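PDB 2Z4T: beta-galactoside alpha-2,6-sialyltransferase from Photobacterium sp., which transfers sialic acid from a CMP-linked donor to the galactose of acceptors such as lactose, forming an alpha-2,6 linkage. Local coordinates for residues V40-I45 with T106-N111; I50-H55 with E73-S78; L247-N252 with P302-L307. All blocks are in the same frame, centred on the assembly; numbering follows the deposited sequence.

Contact 1 of 3, residues V40-I45 with T106-N111; sequences VNLEPI and TKVTLN
The carbonyl oxygen Pro44 O faces Thr106 OG1 across the contact at 3.4 Å, a weak hydrogen bond at most, and accepts a second one from Asn28 ND2 of strand 26-35. How the Thr106 branches are placed is doubtful, since its CG2 is modelled too close to that oxygen and chi1 (136°) is off any staggered position; the weak bond shares this doubt. Around this polar point the contact is apolar, with the Pro44 ring and the tip of Ile45 lying against the Thr106 side chain. Further along, Leu42 does the bridging. Leu42 CD1 lies anti to CA (chi2 169°), which carries this methyl outward to sit 4.0 Å from Val108 CG1 and equally close to Leu110 CD2; the two leucines slide past each other in opposite directions. Val40 CG2 finishes the row, more distantly, against Leu110 CD1. Trp57 of strand 52-61 touches both Pro44 and Val108 and so fills in the interior beside them. Strand 40-42 runs nearly antiparallel to strand 106-111 (159°), yet their axes stay 10.8 Å apart and they belong to different sheets. This illustrates how branched aliphatic side chains, packed between the two sheets, form the core of an immunoglobulin-like beta-sandwich.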
loop_
_atom_site.group_PDB
_atom_site.type_symbol
_atom_site.label_atom_id
_atom_site.label_comp_id
_atom_site.label_asym_id
_atom_site.label_seq_id
_atom_site.Cartn_x
_atom_site.Cartn_y
_atom_site.Cartn_z
ATOM N N VAL A 40 29.203 11.819 -9.131
ATOM C CA VAL A 40 28.630 12.019 -10.451
ATOM C C VAL A 40 29.753 12.020 -11.452
ATOM O O VAL A 40 30.779 12.682 -11.252
ATOM C CB VAL A 40 27.940 13.393 -10.591
ATOM C CG1 VAL A 40 27.131 13.447 -11.868
ATOM C CG2 VAL A 40 27.051 13.697 -9.397
ATOM N N ASN A 41 29.553 11.285 -12.532
ATOM C CA ASN A 41 30.399 11.392 -13.689
ATOM C C ASN A 41 29.577 11.530 -14.969
ATOM O O ASN A 41 28.887 10.588 -15.377
ATOM C CB ASN A 41 31.332 10.204 -13.786
ATOM C CG ASN A 41 32.353 10.392 -14.869
ATOM O OD1 ASN A 41 32.174 9.925 -15.994
ATOM N ND2 ASN A 41 33.404 11.145 -14.561
ATOM N N LEU A 42 29.660 12.706 -15.590
ATOM C CA LEU A 42 28.808 13.052 -16.730
ATOM C C LEU A 42 29.591 13.450 -17.953
ATOM O O LEU A 42 30.490 14.286 -17.882
ATOM C CB LEU A 42 27.881 14.216 -16.379
ATOM C CG LEU A 42 26.792 13.916 -15.358
ATOM C CD1 LEU A 42 26.137 15.222 -14.914
ATOM C CD2 LEU A 42 25.754 12.887 -15.879
ATOM N N GLU A 43 29.216 12.865 -19.083
ATOM C CA GLU A 43 29.775 13.226 -20.375
ATOM C C GLU A 43 29.070 14.485 -20.842
ATOM O O GLU A 43 27.853 14.541 -20.794
ATOM C CB GLU A 43 29.550 12.090 -21.379
ATOM C CG GLU A 43 30.312 10.800 -21.057
ATOM C CD GLU A 43 31.832 10.982 -21.120
ATOM O OE1 GLU A 43 32.533 10.374 -20.276
ATOM O OE2 GLU A 43 32.323 11.741 -21.997
ATOM N N PRO A 44 29.829 15.505 -21.272
ATOM C CA PRO A 44 29.221 16.772 -21.693
ATOM C C PRO A 44 28.547 16.725 -23.069
ATOM O O PRO A 44 27.645 17.506 -23.338
ATOM C CB PRO A 44 30.411 17.721 -21.741
ATOM C CG PRO A 44 31.576 16.860 -22.007
ATOM C CD PRO A 44 31.301 15.542 -21.363
ATOM N N ILE A 45 28.982 15.794 -23.907
ATOM C CA ILE A 45 28.707 15.792 -25.345
ATOM C C ILE A 45 28.134 14.440 -25.767
ATOM O O ILE A 45 28.381 13.437 -25.100
ATOM C CB ILE A 45 30.029 16.144 -26.115
ATOM C CG1 ILE A 45 29.899 17.477 -26.830
ATOM C CG2 ILE A 45 30.441 15.090 -27.127
ATOM C CD1 ILE A 45 30.088 18.638 -25.939
ATOM N N THR A 106 28.144 23.047 -23.123
ATOM C CA THR A 106 27.066 22.362 -22.426
ATOM C C THR A 106 26.899 22.840 -20.981
ATOM O O THR A 106 27.865 22.924 -20.228
ATOM C CB THR A 106 27.069 20.804 -22.621
ATOM O OG1 THR A 106 26.841 20.132 -21.371
ATOM C CG2 THR A 106 28.316 20.334 -23.183
ATOM N N LYS A 107 25.661 23.196 -20.644
ATOM C CA LYS A 107 25.273 23.678 -19.319
ATOM C C LYS A 107 24.738 22.527 -18.481
ATOM O O LYS A 107 23.794 21.855 -18.892
ATOM C CB LYS A 107 24.198 24.772 -19.447
ATOM C CG LYS A 107 24.607 25.976 -20.311
ATOM C CD LYS A 107 25.400 26.996 -19.496
ATOM C CE LYS A 107 26.140 28.016 -20.362
ATOM N NZ LYS A 107 25.310 28.467 -21.522
ATOM N N VAL A 108 25.335 22.312 -17.311
ATOM C CA VAL A 108 24.978 21.203 -16.413
ATOM C C VAL A 108 24.392 21.744 -15.116
ATOM O O VAL A 108 24.963 22.624 -14.501
ATOM C CB VAL A 108 26.216 20.311 -16.081
ATOM C CG1 VAL A 108 25.896 19.260 -14.977
ATOM C CG2 VAL A 108 26.716 19.625 -17.330
ATOM N N THR A 109 23.248 21.205 -14.712
ATOM C CA THR A 109 22.621 21.579 -13.456
ATOM C C THR A 109 22.481 20.357 -12.566
ATOM O O THR A 109 21.891 19.359 -12.960
ATOM C CB THR A 109 21.242 22.213 -13.677
ATOM O OG1 THR A 109 21.413 23.444 -14.366
ATOM C CG2 THR A 109 20.587 22.541 -12.363
ATOM N N LEU A 110 23.037 20.440 -11.367
ATOM C CA LEU A 110 22.874 19.390 -10.382
ATOM C C LEU A 110 21.984 19.921 -9.260
ATOM O O LEU A 110 22.351 20.873 -8.553
ATOM C CB LEU A 110 24.235 18.904 -9.861
ATOM C CG LEU A 110 25.245 18.419 -10.920
ATOM C CD1 LEU A 110 26.536 17.916 -10.292
ATOM C CD2 LEU A 110 24.675 17.323 -11.795
ATOM N N ASN A 111 20.795 19.323 -9.140
ATOM C CA ASN A 111 19.907 19.556 -8.015
ATOM C C ASN A 111 20.335 18.601 -6.909
ATOM O O ASN A 111 20.112 17.370 -7.009
ATOM C CB ASN A 111 18.437 19.303 -8.405
ATOM C CG ASN A 111 18.086 19.861 -9.801
ATOM O OD1 ASN A 111 18.091 21.084 -10.015
ATOM N ND2 ASN A 111 17.783 18.958 -10.758
#

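Contact 2 of 3, residues I50-H55 with E73-S78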
loop_
_atom_site.group_PDB
_atom_site.type_symbol
_atom_site.label_atom_id
_atom_site.label_comp_id
_atom_site.label_asym_id
_atom_site.label_seq_id
_atom_site.Cartn_x
_atom_site.Cartn_y
_atom_site.Cartn_z
ATOM N N ILE A 50 34.410 12.375 -32.006
ATOM C CA ILE A 50 34.765 13.499 -31.062
ATOM C C ILE A 50 36.087 13.563 -30.223
ATOM O O ILE A 50 36.243 12.855 -29.232
ATOM C CB ILE A 50 33.529 14.029 -30.261
ATOM C CG1 ILE A 50 33.682 15.530 -30.003
ATOM C CG2 ILE A 50 33.253 13.199 -28.982
ATOM C CD1 ILE A 50 33.757 16.357 -31.273
ATOM N N SER A 51 36.974 14.494 -30.592
ATOM C CA SER A 51 38.264 14.708 -29.915
ATOM C C SER A 51 38.561 16.213 -29.685
ATOM O O SER A 51 38.503 17.009 -30.631
ATOM C CB SER A 51 39.387 14.067 -30.752
ATOM O OG SER A 51 40.656 14.156 -30.122
ATOM N N PHE A 52 38.900 16.596 -28.450
ATOM C CA PHE A 52 39.007 18.018 -28.085
ATOM C C PHE A 52 40.421 18.578 -28.009
ATOM O O PHE A 52 41.297 17.982 -27.421
ATOM C CB PHE A 52 38.269 18.298 -26.773
ATOM C CG PHE A 52 36.772 18.260 -26.901
ATOM C CD1 PHE A 52 36.075 19.361 -27.383
ATOM C CD2 PHE A 52 36.056 17.121 -26.542
ATOM C CE1 PHE A 52 34.691 19.322 -27.512
ATOM C CE2 PHE A 52 34.668 17.079 -26.661
ATOM C CZ PHE A 52 33.986 18.177 -27.147
ATOM N N THR A 53 40.613 19.752 -28.590
ATOM C CA THR A 53 41.881 20.462 -28.542
ATOM C C THR A 53 42.080 21.230 -27.214
ATOM O O THR A 53 43.091 21.056 -26.534
ATOM C CB THR A 53 41.963 21.452 -29.723
ATOM O OG1 THR A 53 41.817 20.736 -30.954
ATOM C CG2 THR A 53 43.286 22.207 -29.725
ATOM N N LYS A 54 41.130 22.124 -26.919
ATOM C CA LYS A 54 40.984 22.880 -25.675
ATOM C C LYS A 54 39.786 22.078 -25.162
ATOM O O LYS A 54 38.981 21.664 -25.993
ATOM C CB LYS A 54 40.718 24.336 -26.027
ATOM C CG LYS A 54 41.951 25.035 -26.609
ATOM C CD LYS A 54 41.644 26.279 -27.476
ATOM C CE LYS A 54 41.390 27.569 -26.649
ATOM N NZ LYS A 54 42.495 28.052 -25.728
ATOM N N HIS A 55 39.528 21.935 -23.864
ATOM C CA HIS A 55 38.426 22.544 -23.166
ATOM C C HIS A 55 38.545 23.220 -21.801
ATOM O O HIS A 55 39.627 23.439 -21.259
ATOM C CB HIS A 55 37.553 21.320 -22.866
ATOM C CG HIS A 55 38.083 20.488 -21.732
ATOM N ND1 HIS A 55 39.373 19.994 -21.707
ATOM C CD2 HIS A 55 37.521 20.121 -20.556
ATOM C CE1 HIS A 55 39.575 19.342 -20.575
ATOM N NE2 HIS A 55 38.464 19.404 -19.859
ATOM N N GLU A 73 40.495 18.886 -15.624
ATOM C CA GLU A 73 41.363 18.414 -16.722
ATOM C C GLU A 73 40.885 17.189 -17.516
ATOM O O GLU A 73 41.508 16.815 -18.518
ATOM C CB GLU A 73 42.816 18.231 -16.256
ATOM C CG GLU A 73 43.497 19.536 -15.754
ATOM C CD GLU A 73 42.920 20.829 -16.379
ATOM O OE1 GLU A 73 42.647 20.850 -17.608
ATOM O OE2 GLU A 73 42.742 21.825 -15.634
ATOM N N SER A 74 39.785 16.577 -17.082
ATOM C CA SER A 74 39.192 15.493 -17.845
ATOM C C SER A 74 37.951 16.031 -18.554
ATOM O O SER A 74 37.348 17.005 -18.087
ATOM C CB SER A 74 38.859 14.300 -16.940
ATOM O OG SER A 74 37.742 14.576 -16.122
ATOM N N ILE A 75 37.579 15.418 -19.682
ATOM C CA ILE A 75 36.451 15.945 -20.463
ATOM C C ILE A 75 35.096 15.569 -19.851
ATOM O O ILE A 75 34.177 16.376 -19.853
ATOM C CB ILE A 75 36.569 15.729 -22.024
ATOM C CG1 ILE A 75 35.971 14.411 -22.464
ATOM C CG2 ILE A 75 37.997 15.930 -22.528
ATOM C CD1 ILE A 75 34.552 14.575 -22.965
ATOM N N SER A 76 34.981 14.382 -19.278
ATOM C CA SER A 76 33.789 14.100 -18.506
ATOM C C SER A 76 33.862 14.772 -17.125
ATOM O O SER A 76 34.934 14.902 -16.542
ATOM C CB SER A 76 33.529 12.599 -18.402
ATOM O OG SER A 76 34.269 12.025 -17.355
ATOM N N LEU A 77 32.712 15.217 -16.631
ATOM C CA LEU A 77 32.614 15.938 -15.363
ATOM C C LEU A 77 32.556 14.981 -14.180
ATOM O O LEU A 77 31.647 14.163 -14.074
ATOM C CB LEU A 77 31.363 16.820 -15.359
ATOM C CG LEU A 77 31.000 17.527 -14.046
ATOM C CD1 LEU A 77 31.918 18.744 -13.772
ATOM C CD2 LEU A 77 29.517 17.909 -14.019
ATOM N N SER A 78 33.528 15.098 -13.288
ATOM C CA SER A 78 33.557 14.268 -12.108
ATOM C C SER A 78 33.508 15.123 -10.837
ATOM O O SER A 78 34.403 15.939 -10.588
ATOM C CB SER A 78 34.799 13.392 -12.138
ATOM O OG SER A 78 34.508 12.168 -11.509
#
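The imidazole of His55 receives Ile75 CG2 over the centre of one face, with the methyl 4.2 Å above the ring plane, while the carbonyl oxygen of Glu73 approaches its edge, 3.8 Å from His55 CE1. Ile75 also serves a second ring: Ile75 CD1 comes obliquely to Phe52, 4.5 Å from Phe52 CE2, so that one branched side chain touches two aromatic neighbours. Both rings hang from the start of strand 52-61, where the chain turns a corner at residues 53 and 54 in the immunoglobulin-like beta-sandwich domain, and the loop leading into strand 77-80 closes against them. Phe52 also packs edge-to-face with Phe94 of strand 88-98, which ties this outlying contact to the neighbouring strand.

Polar support is modest. With His55 CG set between the backbone N and the carbonyl carbon (chi1 76°), the ring is carried toward the 73-75 loop. There His55 NE2 gives a weak, bent hydrogen bond to Ser74 O (3.2 Å, 136° at the hydrogen) and another weak one to Lys72 O. Trp57 NE1 holds the carbonyl oxygen of Ile75 from outside the two segments. The loop also braces itself: Ser74 OG donates to Ser76 O at 2.9 Å, arriving in the plane of that carbonyl.

Contact 3 of 3, residues L247-N252 with P302-L307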
loop_
_atom_site.group_PDB
_atom_site.type_symbol
_atom_site.label_atom_id
_atom_site.label_comp_id
_atom_site.label_asym_id
_atom_site.label_seq_id
_atom_site.Cartn_x
_atom_site.Cartn_y
_atom_site.Cartn_z
ATOM N N LEU A 247 -15.118 4.524 28.577
ATOM C CA LEU A 247 -15.275 5.725 29.411
ATOM C C LEU A 247 -14.066 6.626 29.229
ATOM O O LEU A 247 -12.936 6.133 29.097
ATOM C CB LEU A 247 -15.318 5.383 30.900
ATOM C CG LEU A 247 -16.282 4.356 31.475
ATOM C CD1 LEU A 247 -16.170 4.415 32.980
ATOM C CD2 LEU A 247 -17.709 4.609 31.006
ATOM N N ASN A 248 -14.292 7.939 29.264
ATOM C CA ASN A 248 -13.197 8.898 29.286
ATOM C C ASN A 248 -12.242 8.671 28.110
ATOM O O ASN A 248 -11.035 8.536 28.286
ATOM C CB ASN A 248 -12.474 8.819 30.641
ATOM C CG ASN A 248 -13.367 9.267 31.808
ATOM O OD1 ASN A 248 -13.784 10.437 31.881
ATOM N ND2 ASN A 248 -13.658 8.347 32.731
ATOM N N LYS A 249 -12.797 8.624 26.906
ATOM C CA LYS A 249 -12.010 8.325 25.721
ATOM C C LYS A 249 -10.817 9.238 25.627
ATOM O O LYS A 249 -9.692 8.787 25.388
ATOM C CB LYS A 249 -12.859 8.442 24.457
ATOM C CG LYS A 249 -13.898 7.349 24.350
ATOM C CD LYS A 249 -14.744 7.455 23.092
ATOM C CE LYS A 249 -15.746 6.300 23.058
ATOM N NZ LYS A 249 -16.737 6.400 24.176
ATOM N N THR A 250 -11.056 10.527 25.841
ATOM C CA THR A 250 -10.007 11.523 25.657
ATOM C C THR A 250 -8.863 11.306 26.654
ATOM O O THR A 250 -7.691 11.313 26.271
ATOM C CB THR A 250 -10.592 12.968 25.622
ATOM O OG1 THR A 250 -11.669 12.994 24.660
ATOM C CG2 THR A 250 -9.528 14.000 25.201
ATOM N N ASP A 251 -9.208 11.046 27.907
ATOM C CA ASP A 251 -8.217 10.624 28.898
ATOM C C ASP A 251 -7.373 9.437 28.397
ATOM O O ASP A 251 -6.144 9.492 28.485
ATOM C CB ASP A 251 -8.879 10.305 30.241
ATOM C CG ASP A 251 -9.402 11.564 30.965
ATOM O OD1 ASP A 251 -8.980 12.692 30.616
ATOM O OD2 ASP A 251 -10.235 11.429 31.892
ATOM N N ASN A 252 -8.020 8.400 27.845
ATOM C CA ASN A 252 -7.332 7.182 27.400
ATOM C C ASN A 252 -6.354 7.458 26.279
ATOM O O ASN A 252 -5.241 6.940 26.262
ATOM C CB ASN A 252 -8.322 6.113 26.917
ATOM C CG ASN A 252 -8.919 5.289 28.061
ATOM O OD1 ASN A 252 -9.683 5.792 28.888
ATOM N ND2 ASN A 252 -8.584 4.012 28.093
ATOM N N PRO A 302 -21.782 8.473 16.799
ATOM C CA PRO A 302 -21.596 9.659 17.646
ATOM C C PRO A 302 -20.538 9.479 18.749
ATOM O O PRO A 302 -19.797 10.415 19.048
ATOM C CB PRO A 302 -22.990 9.900 18.249
ATOM C CG PRO A 302 -23.939 9.187 17.356
ATOM C CD PRO A 302 -23.195 8.053 16.702
ATOM N N SER A 303 -20.449 8.287 19.332
ATOM C CA SER A 303 -19.514 8.079 20.441
ATOM C C SER A 303 -18.042 8.162 20.019
ATOM O O SER A 303 -17.168 8.357 20.855
ATOM C CB SER A 303 -19.814 6.776 21.199
ATOM O OG SER A 303 -19.392 5.646 20.458
ATOM N N LEU A 304 -17.774 8.051 18.718
ATOM C CA LEU A 304 -16.406 8.186 18.201
ATOM C C LEU A 304 -16.026 9.603 17.724
ATOM O O LEU A 304 -14.891 9.829 17.261
ATOM C CB LEU A 304 -16.136 7.128 17.124
ATOM C CG LEU A 304 -16.294 5.689 17.624
ATOM C CD1 LEU A 304 -16.287 4.688 16.462
ATOM C CD2 LEU A 304 -15.258 5.326 18.715
ATOM N N HIS A 305 -16.948 10.555 17.851
ATOM C CA HIS A 305 -16.637 11.965 17.548
ATOM C C HIS A 305 -15.405 12.453 18.318
ATOM O O HIS A 305 -14.568 13.170 17.750
ATOM C CB HIS A 305 -17.842 12.893 17.789
ATOM C CG HIS A 305 -18.976 12.694 16.826
ATOM N ND1 HIS A 305 -20.062 13.539 16.775
ATOM C CD2 HIS A 305 -19.192 11.756 15.872
ATOM C CE1 HIS A 305 -20.904 13.127 15.842
ATOM N NE2 HIS A 305 -20.399 12.047 15.276
ATOM N N GLU A 306 -15.277 12.045 19.586
ATOM C CA GLU A 306 -14.064 12.355 20.381
ATOM C C GLU A 306 -12.788 11.893 19.664
ATOM O O GLU A 306 -11.812 12.650 19.574
ATOM C CB GLU A 306 -14.116 11.729 21.783
ATOM C CG GLU A 306 -14.442 12.667 22.920
ATOM C CD GLU A 306 -14.747 11.913 24.228
ATOM O OE1 GLU A 306 -13.895 11.943 25.156
ATOM O OE2 GLU A 306 -15.835 11.276 24.322
ATOM N N LEU A 307 -12.801 10.662 19.147
ATOM C CA LEU A 307 -11.629 10.131 18.441
ATOM C C LEU A 307 -11.392 10.893 17.145
ATOM O O LEU A 307 -10.252 11.259 16.827
ATOM C CB LEU A 307 -11.751 8.623 18.172
ATOM C CG LEU A 307 -10.557 8.040 17.417
ATOM C CD1 LEU A 307 -9.303 8.135 18.248
ATOM C CD2 LEU A 307 -10.820 6.621 17.022
HETATM O O HOH W 1 -15.454 9.429 26.269
#
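Lys249, the first residue of helix 249-265, meets segment 302-307 with its side chain directly and with its backbone N through a water. Lys249 N gives a hydrogen bond to this water at 2.8 Å, and the water donates in turn to Glu306 OE2 at 2.7 Å. The aliphatic part of the side chain crosses Glu306 at about a right angle and continues toward Ser303, whose carbonyl oxygen lies 3.3 Å from Lys249 CE; Leu304 CD2 touches the same carbon more loosely. A bend at chi4 (65°) sets NZ, which is bound by the carbonyl oxygens of Thr246 and Arg244. Lys249 NZ and Glu306 OE2 stay 5.0 Å apart, opposite charges that are near each other without forming a salt bridge.

Thr250 follows and takes the other carboxylate oxygen. With OG1 beside its own backbone N (chi1 -51°), hydroxyl and amide can converge on Glu306 OE1. Thr250 OG1 donates to the anti lone pair of Glu306 OE1 over a modelled 2.5 Å, a length too short to be pressed. Thr250 N reaches Glu306 OE1 over 3.2 Å, from 41° above the carboxylate plane.

Two successive N-H groups of the opening turn are thus answered by one glutamate, directly and through water, while the N-cap residue Asn248 makes no side-chain capping bond. The helix dipole would plausibly favour the carboxylate in its charged form. The arrangement is characteristic of an acidic side chain docked at a helix N-terminus, here in the GT-B part of the enzyme and beside Ser303, which with Glu301 forms a magnesium site.

Contacts 1 and 2 belong to one beta-sandwich and touch directly: strands 39-42 and 77-80 are antiparallel neighbours, and Leu42 O probably bonds to Leu77 N while Pro44 packs on the backbone of Ile75. Their centres lie 12 Å apart, yet the chemistry changes with depth. Contact 1 is buried and almost wholly aliphatic; contact 2, at the surface, mixes aromatic rings with weak hydrogen bonds to loop carbonyls. Contact 3 stands apart, its centre about 57 Å from that of contact 1 and 69 Å from that of contact 2, in the sialyltransferase part. It is partly buried and joins helix starts through a carboxylate and water, so its specific bonds are polar where those of contact 1 are few and weak.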